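TetR family transcriptional regulator (Clostridium perfringens, PDB 6AZH) probably acts as a dimeric TetR-type transcriptional regulator, binding DNA through an N-terminal helix-turn-helix domain, with a putative role in controlling fatty acid metabolism. Local coordinates at residues N5-A10 with A36-G41; E78-L83 with K140-C145; G128-L133 with D146-A151. All coordinates share one frame; numbering follows the deposited sequence.

Interaction 1 (N5-A10 with A36-G41); sequences NRTKKA and ANVAKG
Arg6, in the first turn of helix 6-26, carries the polar half of this contact, and its side chain spans the gap to the turn at 36-38. CG leaves CB anti to the backbone N (chi1 -176°), and the chain then bends at chi2 (-93°) before running nearly straight to the guanidinium. This group arrives end-on, NH1 and NH2 first, at a single acceptor, the backbone O of Asn37. NH1 donates to Asn37 O at 3.0 Å and NH2 to the same Asn37 O at 2.8 Å, so two nitrogens grip one oxygen. That oxygen lies close to the guanidinium plane, whereas both donors stand above the plane of its carbonyl. Over one face sit Val38 CG2, 3.6 Å from Arg6 NH1, and, toward the rim, Ala10 CB, which together with the forked bond restrict how the group can turn.

Asn37, with positive phi, ends helix 29-36 in a Schellman motif. This is the turn of the helix-turn-helix of the TetR family; helix 40-46, which begins just beyond Ala39 at its N-cap, occupies the place of the recognition helix. The carbonyl lies at the C-terminal end of helix 29-36, where the negative end of the helix dipole would favour the positive guanidinium.

On that side of the arginine the contact is apolar. Ala10 CB points at the turn and packs 3.9 Å from Val38 CG2 and 4.1 Å from Ala36 CB, while the Thr7 side chain crosses that of Val38 at about a right angle, Thr7 CG2 4.1 Å from Val38 CG1. Thr7 also touches Thr42 and Asn46 of helix 40-46. The start of helix 6-26 is capped: Asn5 OD1 accepts from Lys8 N at 2.9 Å, the donor lying nearly along the C=O axis.

Interaction 2 (E78-L83 with K140-C145); sequences EPIEKL and KQIREC
The amide of Gln141 makes both hydrogen bonds between these segments, one from each of its two polar atoms. OE1 accepts from Ile80 N at 3.0 Å, with the backbone donor standing 30° out of the carbonyl plane. NE2 donates to Glu78 OE1 at 2.9 Å, using the anti lone pair of that oxygen and staying near the plane of its own amide. Carboxylate and amide planes are turned 73° apart, so the two groups meet crosswise. Around OE1 the packing is close: Ile80 CG2 lies 3.4 Å from Gln141 OE1, and the Pro79 ring crosses the Gln141 side chain at about a right angle, its CD nearest to OE1.

Gln141 gets there by a chain that is extended beyond CG, whereas Glu78 bends at chi2 (-62°) to bring its carboxylate round to NE2. Glu78 is the N-cap residue of helix 79-96, and Gln141 OE1 serves a first-turn N-H of that helix from the neighbouring loop, in the C-terminal domain of the TetR-type regulator. A Schellman motif with Lys140 at positive phi ends helix 113-138; the N of Gln141 bonds back to Ala136 O as part of it, which fixes where the side chain sets out.

Farther along the loop the chemistry becomes apolar. Ile142 CD1 meets Leu83 CD1 tip to tip at 3.7 Å, and the Ile142 side chain crosses that of Ile80 obliquely, CD1 to CD1 4.1 Å, with Ala136 also against Ile142. The second subunit closes over this layer, Val190 of that subunit packing on Ile80 and its Ile189 on Ile142, and it shares backbone hydrogen bonds with Gln141 and Arg143.

Interaction 3 (G128-L133 with D146-A151); sequences GIERIL and DISLLA
Ala151 CB forms the tight centre of this helix pair, lying 3.4 Å from Glu130 CG and 3.7 Å from Ile129 CG2. With only a methyl group at that place, the two backbones draw in to a CA separation of 5.5 Å between Glu130 and Ala151. Leu133 fills the next position: its CD1 reaches over the backbone of the opposing helix to within 3.8 Å of Leu150 CG, and its CB rests against Ile147 CG2. Ile147 turns that same methyl toward the backbone O and the CB of Glu130.

The polar margin is looser. Glu130 runs extended beyond CG, carrying its carboxylate past Ala151 to Ser148, whose OG donates a weak bond to Glu130 OE2 at 3.3 Å. The stronger partner of that carboxylate is Arg168 of the second subunit, which forms a salt bridge with OE2 and, weakly, also bonds Ser148 OG. Asp146 sets the start of helix 147-165, its OD1 accepting from Leu149 N at 3.1 Å in an N-cap bond.

Segments 128-133 and 147-151, of helices 113-138 and 147-165, run at 121° to each other in N-to-C direction, and a short loop joins the two helices. This angled packing belongs to the all-helical C-terminal domain of TetR-family proteins, here at the dimer interface.

Interaction 1 stands apart, its centre about 45 Å and 39 Å from the centres of interactions 2 and 3. It belongs to the helix-turn-helix end, where no other subunit touches it, and an exposed arginine lies over a small apolar patch. Interactions 2 and 3 are neighbours in the C-terminal domain: the loop of interaction 2 leads directly into helix 147-165 of interaction 3, and Leu83 packs on Ile132 and Leu133. Interaction 3, mainly aliphatic and without an exposed touching residue, is the most buried; interactions 1 and 2 are nearer the surface. Interaction 2 combines amide hydrogen bonding with isoleucine and leucine packing. Both face the second subunit, interaction 2 through packing and backbone bonds, interaction 3 through a salt bridge.

Interaction 1 (N5-A10 with A36-G41)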
ATOM      1  N   ASN A   5       9.620   9.883 -28.036  1.00 32.72           N
ATOM      2  CA  ASN A   5       9.070  10.790 -29.032  1.00 31.07           C
ATOM      3  C   ASN A   5       7.683  11.268 -28.587  1.00 31.14           C
ATOM      4  O   ASN A   5       7.223  10.977 -27.476  1.00 27.75           O
ATOM      5  CB  ASN A   5       9.056  10.125 -30.407  1.00 27.00           C
ATOM      6  CG  ASN A   5       8.224   8.848 -30.458  1.00 34.10           C
ATOM      7  OD1 ASN A   5       7.307   8.634 -29.663  1.00 30.87           O
ATOM      8  ND2 ASN A   5       8.534   8.002 -31.428  1.00 27.85           N
ATOM      9  N   ARG A   6       7.008  12.044 -29.445  1.00 21.76           N
ATOM     10  CA  ARG A   6       5.732  12.598 -29.013  1.00 24.43           C
ATOM     11  C   ARG A   6       4.704  11.492 -28.817  1.00 21.68           C
ATOM     12  O   ARG A   6       3.937  11.526 -27.852  1.00 22.81           O
ATOM     13  CB  ARG A   6       5.215  13.644 -30.001  1.00 22.71           C
ATOM     14  CG  ARG A   6       3.920  14.329 -29.561  1.00 19.71           C
ATOM     15  CD  ARG A   6       2.685  13.623 -30.119  1.00 18.97           C
ATOM     16  NE  ARG A   6       1.451  14.111 -29.521  1.00 20.62           N
ATOM     17  CZ  ARG A   6       0.246  13.755 -29.936  1.00 24.36           C
ATOM     18  NH1 ARG A   6       0.124  12.911 -30.950  1.00 23.14           N
ATOM     19  NH2 ARG A   6      -0.831  14.255 -29.352  1.00 30.02           N
ATOM     20  N   THR A   7       4.676  10.509 -29.723  1.00 25.64           N
ATOM     21  CA  THR A   7       3.662   9.459 -29.646  1.00 22.36           C
ATOM     22  C   THR A   7       3.784   8.674 -28.344  1.00 21.03           C
ATOM     23  O   THR A   7       2.798   8.488 -27.618  1.00 21.59           O
ATOM     24  CB  THR A   7       3.789   8.523 -30.843  1.00 26.90           C
ATOM     25  OG1 THR A   7       3.347   9.217 -32.018  1.00 27.09           O
ATOM     26  CG2 THR A   7       2.946   7.275 -30.634  1.00 25.54           C
ATOM     27  N   LYS A   8       5.000   8.232 -28.021  1.00 20.78           N
ATOM     28  CA  LYS A   8       5.185   7.453 -26.803  1.00 24.86           C
ATOM     29  C   LYS A   8       5.010   8.316 -25.559  1.00 24.09           C
ATOM     30  O   LYS A   8       4.407   7.867 -24.576  1.00 19.78           O
ATOM     31  CB  LYS A   8       6.545   6.772 -26.832  1.00 26.83           C
ATOM     32  CG  LYS A   8       6.575   5.558 -27.756  1.00 26.07           C
ATOM     33  CD  LYS A   8       7.958   4.947 -27.811  1.00 34.45           C
ATOM     34  CE  LYS A   8       7.892   3.465 -28.163  1.00 32.92           C
ATOM     35  NZ  LYS A   8       7.789   3.260 -29.629  1.00 43.75           N
ATOM     36  N   LYS A   9       5.501   9.563 -25.579  1.00 23.11           N
ATOM     37  CA  LYS A   9       5.304  10.438 -24.422  1.00 22.17           C
ATOM     38  C   LYS A   9       3.827  10.722 -24.179  1.00 24.34           C
ATOM     39  O   LYS A   9       3.373  10.733 -23.029  1.00 21.69           O
ATOM     40  CB  LYS A   9       6.063  11.758 -24.589  1.00 29.73           C
ATOM     41  CG  LYS A   9       5.831  12.743 -23.420  1.00 27.82           C
ATOM     42  CD  LYS A   9       6.974  13.753 -23.300  1.00 39.12           C
ATOM     43  CE  LYS A   9       6.970  14.463 -21.944  1.00 44.20           C
ATOM     44  NZ  LYS A   9       5.826  15.405 -21.814  1.00 40.95           N
ATOM     45  N   ALA A  10       3.055  10.959 -25.248  1.00 16.92           N
ATOM     46  CA  ALA A  10       1.638  11.244 -25.080  1.00 20.45           C
ATOM     47  C   ALA A  10       0.902  10.033 -24.524  1.00 16.45           C
ATOM     48  O   ALA A  10       0.066  10.169 -23.624  1.00 17.77           O
ATOM     49  CB  ALA A  10       1.020  11.677 -26.423  1.00 18.34           C
ATOM     50  N   ALA A  36      -4.630  10.498 -25.145  1.00 18.39           N
ATOM     51  CA  ALA A  36      -3.309  10.873 -25.625  1.00 16.30           C
ATOM     52  C   ALA A  36      -3.342  11.764 -26.858  1.00 21.58           C
ATOM     53  O   ALA A  36      -2.302  12.322 -27.213  1.00 23.37           O
ATOM     54  CB  ALA A  36      -2.485   9.626 -25.948  1.00 17.17           C
ATOM     55  N   ASN A  37      -4.481  11.892 -27.531  1.00 24.23           N
ATOM     56  CA  ASN A  37      -4.519  12.587 -28.818  1.00 23.26           C
ATOM     57  C   ASN A  37      -3.554  11.936 -29.800  1.00 19.08           C
ATOM     58  O   ASN A  37      -2.790  12.614 -30.485  1.00 20.55           O
ATOM     59  CB  ASN A  37      -4.190  14.071 -28.654  1.00 28.76           C
ATOM     60  CG  ASN A  37      -5.412  14.919 -28.510  1.00 30.18           C
ATOM     61  OD1 ASN A  37      -5.917  15.457 -29.494  1.00 39.32           O
ATOM     62  ND2 ASN A  37      -5.892  15.062 -27.282  1.00 42.01           N
ATOM     63  N   VAL A  38      -3.563  10.606 -29.833  1.00 18.48           N
ATOM     64  CA  VAL A  38      -2.751   9.806 -30.738  1.00 17.41           C
ATOM     65  C   VAL A  38      -3.691   8.967 -31.593  1.00 18.24           C
ATOM     66  O   VAL A  38      -4.557   8.266 -31.061  1.00 18.35           O
ATOM     67  CB  VAL A  38      -1.768   8.908 -29.972  1.00 19.76           C
ATOM     68  CG1 VAL A  38      -1.130   7.897 -30.893  1.00 17.38           C
ATOM     69  CG2 VAL A  38      -0.702   9.761 -29.314  1.00 18.11           C
ATOM     70  N   ALA A  39      -3.531   9.045 -32.909  1.00 20.75           N
ATOM     71  CA  ALA A  39      -4.358   8.227 -33.789  1.00 20.65           C
ATOM     72  C   ALA A  39      -4.228   6.752 -33.411  1.00 18.41           C
ATOM     73  O   ALA A  39      -3.124   6.256 -33.176  1.00 20.57           O
ATOM     74  CB  ALA A  39      -3.938   8.450 -35.246  1.00 17.12           C
ATOM     75  N   LYS A  40      -5.361   6.036 -33.363  1.00 21.34           N
ATOM     76  CA  LYS A  40      -5.328   4.667 -32.846  1.00 20.40           C
ATOM     77  C   LYS A  40      -4.429   3.767 -33.687  1.00 19.58           C
ATOM     78  O   LYS A  40      -3.744   2.884 -33.150  1.00 18.50           O
ATOM     79  CB  LYS A  40      -6.744   4.088 -32.759  1.00 23.88           C
ATOM     80  CG  LYS A  40      -6.958   3.223 -31.520  1.00 25.69           C
ATOM     81  CD  LYS A  40      -8.343   2.599 -31.473  1.00 33.50           C
ATOM     82  CE  LYS A  40      -9.433   3.643 -31.551  1.00 30.02           C
ATOM     83  NZ  LYS A  40     -10.597   3.272 -30.694  1.00 27.84           N
ATOM     84  N   GLY A  41      -4.412   3.967 -35.008  1.00 19.26           N
ATOM     85  CA  GLY A  41      -3.519   3.177 -35.843  1.00 22.85           C
ATOM     86  C   GLY A  41      -2.057   3.385 -35.496  1.00 20.63           C
ATOM     87  O   GLY A  41      -1.256   2.446 -35.540  1.00 20.55           O
TER

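Interaction 2 (E78-L83 with K140-C145)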
ATOM      1  N   GLU A  78      27.838   9.108   4.995  1.00 21.08           N
ATOM      2  CA  GLU A  78      27.585   7.992   5.884  1.00 19.53           C
ATOM      3  C   GLU A  78      26.222   7.387   5.564  1.00 20.33           C
ATOM      4  O   GLU A  78      25.301   8.101   5.164  1.00 18.23           O
ATOM      5  CB  GLU A  78      27.602   8.436   7.339  1.00 19.34           C
ATOM      6  CG  GLU A  78      28.952   8.918   7.773  1.00 15.62           C
ATOM      7  CD  GLU A  78      30.001   7.840   7.691  1.00 19.87           C
ATOM      8  OE1 GLU A  78      29.763   6.739   8.223  1.00 19.67           O
ATOM      9  OE2 GLU A  78      31.075   8.097   7.097  1.00 24.35           O
ATOM     10  N   PRO A  79      26.070   6.077   5.750  1.00 18.81           N
ATOM     11  CA  PRO A  79      24.783   5.439   5.419  1.00 18.52           C
ATOM     12  C   PRO A  79      23.594   6.061   6.130  1.00 20.05           C
ATOM     13  O   PRO A  79      22.505   6.152   5.545  1.00 17.57           O
ATOM     14  CB  PRO A  79      25.004   3.988   5.853  1.00 21.32           C
ATOM     15  CG  PRO A  79      26.474   3.787   5.820  1.00 25.96           C
ATOM     16  CD  PRO A  79      27.113   5.104   6.108  1.00 20.14           C
ATOM     17  N   ILE A  80      23.753   6.468   7.397  1.00 17.67           N
ATOM     18  CA  ILE A  80      22.632   7.069   8.112  1.00 15.87           C
ATOM     19  C   ILE A  80      22.206   8.360   7.432  1.00 17.26           C
ATOM     20  O   ILE A  80      21.017   8.712   7.426  1.00 18.22           O
ATOM     21  CB  ILE A  80      22.998   7.295   9.604  1.00 15.22           C
ATOM     22  CG1 ILE A  80      21.797   7.853  10.369  1.00 19.05           C
ATOM     23  CG2 ILE A  80      24.175   8.249   9.737  1.00 18.77           C
ATOM     24  CD1 ILE A  80      20.570   6.956  10.336  1.00 18.73           C
ATOM     25  N   GLU A  81      23.159   9.088   6.841  1.00 17.06           N
ATOM     26  CA  GLU A  81      22.805  10.287   6.099  1.00 17.48           C
ATOM     27  C   GLU A  81      22.187   9.930   4.748  1.00 13.58           C
ATOM     28  O   GLU A  81      21.310  10.654   4.259  1.00 17.64           O
ATOM     29  CB  GLU A  81      24.039  11.174   5.924  1.00 17.03           C
ATOM     30  CG  GLU A  81      24.572  11.723   7.257  1.00 20.83           C
ATOM     31  CD  GLU A  81      23.500  12.492   8.007  1.00 21.33           C
ATOM     32  OE1 GLU A  81      22.882  13.385   7.387  1.00 23.39           O
ATOM     33  OE2 GLU A  81      23.261  12.194   9.204  1.00 22.03           O
ATOM     34  N   LYS A  82      22.611   8.814   4.154  1.00 16.99           N
ATOM     35  CA  LYS A  82      21.958   8.343   2.935  1.00 13.77           C
ATOM     36  C   LYS A  82      20.502   7.989   3.197  1.00 17.50           C
ATOM     37  O   LYS A  82      19.639   8.240   2.345  1.00 18.66           O
ATOM     38  CB  LYS A  82      22.692   7.136   2.352  1.00 15.88           C
ATOM     39  CG  LYS A  82      24.041   7.456   1.685  1.00 18.47           C
ATOM     40  CD  LYS A  82      24.822   6.178   1.422  1.00 22.41           C
ATOM     41  CE  LYS A  82      25.958   6.413   0.433  1.00 25.14           C
ATOM     42  NZ  LYS A  82      26.718   5.154   0.185  1.00 26.95           N
ATOM     43  N   LEU A  83      20.198   7.405   4.373  1.00 16.13           N
ATOM     44  CA  LEU A  83      18.801   7.073   4.673  1.00 17.21           C
ATOM     45  C   LEU A  83      17.960   8.331   4.819  1.00 19.82           C
ATOM     46  O   LEU A  83      16.818   8.377   4.345  1.00 17.19           O
ATOM     47  CB  LEU A  83      18.683   6.212   5.940  1.00 15.29           C
ATOM     48  CG  LEU A  83      19.231   4.787   5.803  1.00 16.83           C
ATOM     49  CD1 LEU A  83      19.309   4.106   7.182  1.00 19.85           C
ATOM     50  CD2 LEU A  83      18.391   3.949   4.819  1.00 19.33           C
ATOM     51  N   LYS A 140      27.373   0.323  12.323  1.00 22.79           N
ATOM     52  CA  LYS A 140      26.708   0.477  13.619  1.00 21.95           C
ATOM     53  C   LYS A 140      25.936   1.790  13.716  1.00 22.41           C
ATOM     54  O   LYS A 140      25.856   2.408  14.782  1.00 22.14           O
ATOM     55  CB  LYS A 140      27.704   0.335  14.776  1.00 22.71           C
ATOM     56  CG  LYS A 140      28.394  -1.011  14.772  1.00 30.73           C
ATOM     57  CD  LYS A 140      29.217  -1.241  16.027  1.00 33.34           C
ATOM     58  CE  LYS A 140      29.916  -2.584  15.951  1.00 35.57           C
ATOM     59  NZ  LYS A 140      29.012  -3.607  15.337  1.00 41.84           N
ATOM     60  N   GLN A 141      25.324   2.202  12.604  1.00 19.59           N
ATOM     61  CA  GLN A 141      24.450   3.364  12.606  1.00 18.14           C
ATOM     62  C   GLN A 141      22.984   2.979  12.622  1.00 20.59           C
ATOM     63  O   GLN A 141      22.141   3.838  12.882  1.00 20.34           O
ATOM     64  CB  GLN A 141      24.740   4.256  11.390  1.00 18.24           C
ATOM     65  CG  GLN A 141      26.138   4.873  11.467  1.00 18.96           C
ATOM     66  CD  GLN A 141      26.617   5.480  10.169  1.00 20.79           C
ATOM     67  OE1 GLN A 141      25.940   5.406   9.131  1.00 20.80           O
ATOM     68  NE2 GLN A 141      27.798   6.097  10.215  1.00 19.50           N
ATOM     69  N   ILE A 142      22.678   1.714  12.343  1.00 20.40           N
ATOM     70  CA  ILE A 142      21.329   1.165  12.388  1.00 24.19           C
ATOM     71  C   ILE A 142      21.393  -0.144  13.162  1.00 21.91           C
ATOM     72  O   ILE A 142      22.377  -0.882  13.058  1.00 22.69           O
ATOM     73  CB  ILE A 142      20.786   0.945  10.957  1.00 23.36           C
ATOM     74  CG1 ILE A 142      20.599   2.291  10.246  1.00 24.12           C
ATOM     75  CG2 ILE A 142      19.516   0.061  10.928  1.00 27.49           C
ATOM     76  CD1 ILE A 142      19.419   3.084  10.688  1.00 25.41           C
ATOM     77  N   ARG A 143      20.345  -0.434  13.935  1.00 23.75           N
ATOM     78  CA  ARG A 143      20.303  -1.658  14.728  1.00 23.91           C
ATOM     79  C   ARG A 143      20.344  -2.894  13.832  1.00 27.37           C
ATOM     80  O   ARG A 143      19.849  -2.895  12.698  1.00 23.61           O
ATOM     81  CB  ARG A 143      19.037  -1.687  15.597  1.00 24.41           C
ATOM     82  CG  ARG A 143      17.726  -1.677  14.787  1.00 34.07           C
ATOM     83  CD  ARG A 143      16.458  -1.875  15.656  1.00 36.69           C
ATOM     84  NE  ARG A 143      16.345  -3.247  16.139  1.00 39.19           N
ATOM     85  CZ  ARG A 143      15.484  -4.154  15.684  1.00 39.59           C
ATOM     86  NH1 ARG A 143      14.618  -3.859  14.721  1.00 41.86           N
ATOM     87  NH2 ARG A 143      15.485  -5.376  16.204  1.00 46.60           N
ATOM     88  N   GLU A 144      20.946  -3.959  14.348  1.00 25.55           N
ATOM     89  CA  GLU A 144      20.883  -5.236  13.651  1.00 28.91           C
ATOM     90  C   GLU A 144      19.443  -5.721  13.611  1.00 26.49           C
ATOM     91  O   GLU A 144      18.749  -5.721  14.629  1.00 25.86           O
ATOM     92  CB  GLU A 144      21.766  -6.268  14.347  1.00 29.56           C
ATOM     93  CG  GLU A 144      22.105  -7.444  13.456  1.00 36.61           C
ATOM     94  CD  GLU A 144      23.512  -7.349  12.905  1.00 44.74           C
ATOM     95  OE1 GLU A 144      23.724  -7.768  11.747  1.00 55.75           O
ATOM     96  OE2 GLU A 144      24.405  -6.852  13.632  1.00 51.67           O
ATOM     97  N   CYS A 145      18.980  -6.122  12.432  1.00 25.25           N
ATOM     98  CA  CYS A 145      17.577  -6.491  12.285  1.00 25.77           C
ATOM     99  C   CYS A 145      17.419  -7.203  10.954  1.00 23.58           C
ATOM    100  O   CYS A 145      18.363  -7.313  10.170  1.00 27.05           O
ATOM    101  CB  CYS A 145      16.668  -5.265  12.353  1.00 29.87           C
ATOM    102  SG  CYS A 145      17.015  -4.113  11.004  1.00 32.87           S
TER

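Interaction 3 (G128-L133 with D146-A151)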
ATOM      1  N   GLY A 128      17.998  -1.823  -3.543  1.00 19.20           N
ATOM      2  CA  GLY A 128      18.873  -0.688  -3.290  1.00 25.50           C
ATOM      3  C   GLY A 128      18.767  -0.190  -1.859  1.00 24.01           C
ATOM      4  O   GLY A 128      19.777   0.134  -1.229  1.00 26.62           O
ATOM      5  N   ILE A 129      17.538  -0.127  -1.328  1.00 21.97           N
ATOM      6  CA  ILE A 129      17.338   0.221   0.078  1.00 19.11           C
ATOM      7  C   ILE A 129      18.038  -0.788   0.979  1.00 20.57           C
ATOM      8  O   ILE A 129      18.694  -0.418   1.960  1.00 19.72           O
ATOM      9  CB  ILE A 129      15.832   0.317   0.413  1.00 20.15           C
ATOM     10  CG1 ILE A 129      15.146   1.425  -0.408  1.00 19.75           C
ATOM     11  CG2 ILE A 129      15.619   0.544   1.936  1.00 17.71           C
ATOM     12  CD1 ILE A 129      13.604   1.389  -0.335  1.00 25.17           C
ATOM     13  N   GLU A 130      17.912  -2.081   0.663  1.00 21.26           N
ATOM     14  CA  GLU A 130      18.599  -3.098   1.458  1.00 21.71           C
ATOM     15  C   GLU A 130      20.099  -2.862   1.471  1.00 18.82           C
ATOM     16  O   GLU A 130      20.750  -3.028   2.511  1.00 23.22           O
ATOM     17  CB  GLU A 130      18.297  -4.495   0.926  1.00 19.07           C
ATOM     18  CG  GLU A 130      16.825  -4.840   1.033  1.00 24.56           C
ATOM     19  CD  GLU A 130      16.469  -6.190   0.450  1.00 32.41           C
ATOM     20  OE1 GLU A 130      17.387  -6.955   0.097  1.00 36.50           O
ATOM     21  OE2 GLU A 130      15.258  -6.475   0.347  1.00 35.75           O
ATOM     22  N   ARG A 131      20.667  -2.457   0.333  1.00 20.03           N
ATOM     23  CA  ARG A 131      22.110  -2.232   0.284  1.00 23.63           C
ATOM     24  C   ARG A 131      22.533  -1.108   1.227  1.00 23.20           C
ATOM     25  O   ARG A 131      23.554  -1.226   1.908  1.00 23.97           O
ATOM     26  CB  ARG A 131      22.552  -1.937  -1.148  1.00 24.35           C
ATOM     27  CG  ARG A 131      22.426  -3.148  -2.078  1.00 25.15           C
ATOM     28  CD  ARG A 131      23.150  -2.925  -3.381  1.00 25.19           C
ATOM     29  NE  ARG A 131      22.457  -1.965  -4.233  1.00 27.32           N
ATOM     30  CZ  ARG A 131      21.482  -2.290  -5.084  1.00 29.03           C
ATOM     31  NH1 ARG A 131      21.083  -3.549  -5.199  1.00 29.65           N
ATOM     32  NH2 ARG A 131      20.908  -1.354  -5.821  1.00 27.98           N
ATOM     33  N   ILE A 132      21.774  -0.011   1.276  1.00 21.58           N
ATOM     34  CA  ILE A 132      22.118   1.071   2.199  1.00 22.19           C
ATOM     35  C   ILE A 132      21.995   0.594   3.639  1.00 22.73           C
ATOM     36  O   ILE A 132      22.857   0.893   4.483  1.00 19.96           O
ATOM     37  CB  ILE A 132      21.251   2.316   1.935  1.00 22.86           C
ATOM     38  CG1 ILE A 132      21.472   2.827   0.506  1.00 26.70           C
ATOM     39  CG2 ILE A 132      21.546   3.435   2.964  1.00 19.09           C
ATOM     40  CD1 ILE A 132      20.451   3.854   0.080  1.00 21.85           C
ATOM     41  N   LEU A 133      20.937  -0.173   3.943  1.00 18.89           N
ATOM     42  CA  LEU A 133      20.754  -0.663   5.308  1.00 19.78           C
ATOM     43  C   LEU A 133      21.898  -1.578   5.717  1.00 21.02           C
ATOM     44  O   LEU A 133      22.389  -1.496   6.849  1.00 21.03           O
ATOM     45  CB  LEU A 133      19.415  -1.391   5.449  1.00 16.77           C
ATOM     46  CG  LEU A 133      18.174  -0.501   5.298  1.00 20.35           C
ATOM     47  CD1 LEU A 133      16.895  -1.357   5.214  1.00 20.80           C
ATOM     48  CD2 LEU A 133      18.061   0.529   6.409  1.00 18.96           C
ATOM     49  N   ASP A 146      16.205  -7.682  10.710  1.00 23.65           N
ATOM     50  CA  ASP A 146      15.845  -8.267   9.431  1.00 23.49           C
ATOM     51  C   ASP A 146      15.851  -7.170   8.371  1.00 25.83           C
ATOM     52  O   ASP A 146      14.941  -6.335   8.327  1.00 20.72           O
ATOM     53  CB  ASP A 146      14.474  -8.926   9.558  1.00 22.99           C
ATOM     54  CG  ASP A 146      14.134  -9.799   8.371  1.00 29.87           C
ATOM     55  OD1 ASP A 146      14.469  -9.412   7.236  1.00 24.39           O
ATOM     56  OD2 ASP A 146      13.527 -10.876   8.575  1.00 35.06           O
ATOM     57  N   ILE A 147      16.866  -7.191   7.505  1.00 21.38           N
ATOM     58  CA  ILE A 147      17.097  -6.107   6.553  1.00 18.90           C
ATOM     59  C   ILE A 147      15.994  -6.051   5.503  1.00 21.63           C
ATOM     60  O   ILE A 147      15.487  -4.973   5.171  1.00 21.10           O
ATOM     61  CB  ILE A 147      18.469  -6.278   5.889  1.00 21.32           C
ATOM     62  CG1 ILE A 147      19.573  -5.988   6.901  1.00 24.31           C
ATOM     63  CG2 ILE A 147      18.585  -5.362   4.696  1.00 25.15           C
ATOM     64  CD1 ILE A 147      20.984  -6.225   6.353  1.00 28.89           C
ATOM     65  N   SER A 148      15.648  -7.203   4.929  1.00 22.25           N
ATOM     66  CA  SER A 148      14.603  -7.235   3.911  1.00 21.78           C
ATOM     67  C   SER A 148      13.265  -6.774   4.478  1.00 22.68           C
ATOM     68  O   SER A 148      12.537  -6.012   3.829  1.00 22.17           O
ATOM     69  CB  SER A 148      14.482  -8.635   3.328  1.00 27.98           C
ATOM     70  OG  SER A 148      15.586  -8.919   2.489  1.00 33.07           O
ATOM     71  N   LEU A 149      12.918  -7.242   5.675  1.00 20.92           N
ATOM     72  CA  LEU A 149      11.697  -6.781   6.322  1.00 21.40           C
ATOM     73  C   LEU A 149      11.724  -5.269   6.502  1.00 21.52           C
ATOM     74  O   LEU A 149      10.746  -4.582   6.191  1.00 19.33           O
ATOM     75  CB  LEU A 149      11.517  -7.490   7.669  1.00 20.13           C
ATOM     76  CG  LEU A 149      10.235  -7.192   8.438  1.00 21.80           C
ATOM     77  CD1 LEU A 149       9.031  -7.551   7.579  1.00 28.93           C
ATOM     78  CD2 LEU A 149      10.173  -7.956   9.758  1.00 25.17           C
ATOM     79  N   LEU A 150      12.844  -4.733   7.003  1.00 17.50           N
ATOM     80  CA  LEU A 150      12.947  -3.290   7.199  1.00 17.20           C
ATOM     81  C   LEU A 150      12.854  -2.540   5.874  1.00 19.14           C
ATOM     82  O   LEU A 150      12.109  -1.560   5.756  1.00 20.75           O
ATOM     83  CB  LEU A 150      14.253  -2.947   7.918  1.00 16.82           C
ATOM     84  CG  LEU A 150      14.471  -1.456   8.175  1.00 19.74           C
ATOM     85  CD1 LEU A 150      13.281  -0.851   8.926  1.00 18.37           C
ATOM     86  CD2 LEU A 150      15.760  -1.251   8.971  1.00 17.65           C
ATOM     87  N   ALA A 151      13.598  -2.993   4.858  1.00 16.59           N
ATOM     88  CA  ALA A 151      13.577  -2.293   3.577  1.00 19.77           C
ATOM     89  C   ALA A 151      12.170  -2.243   3.000  1.00 19.96           C
ATOM     90  O   ALA A 151      11.769  -1.232   2.412  1.00 17.97           O
ATOM     91  CB  ALA A 151      14.525  -2.955   2.583  1.00 19.35           C
TER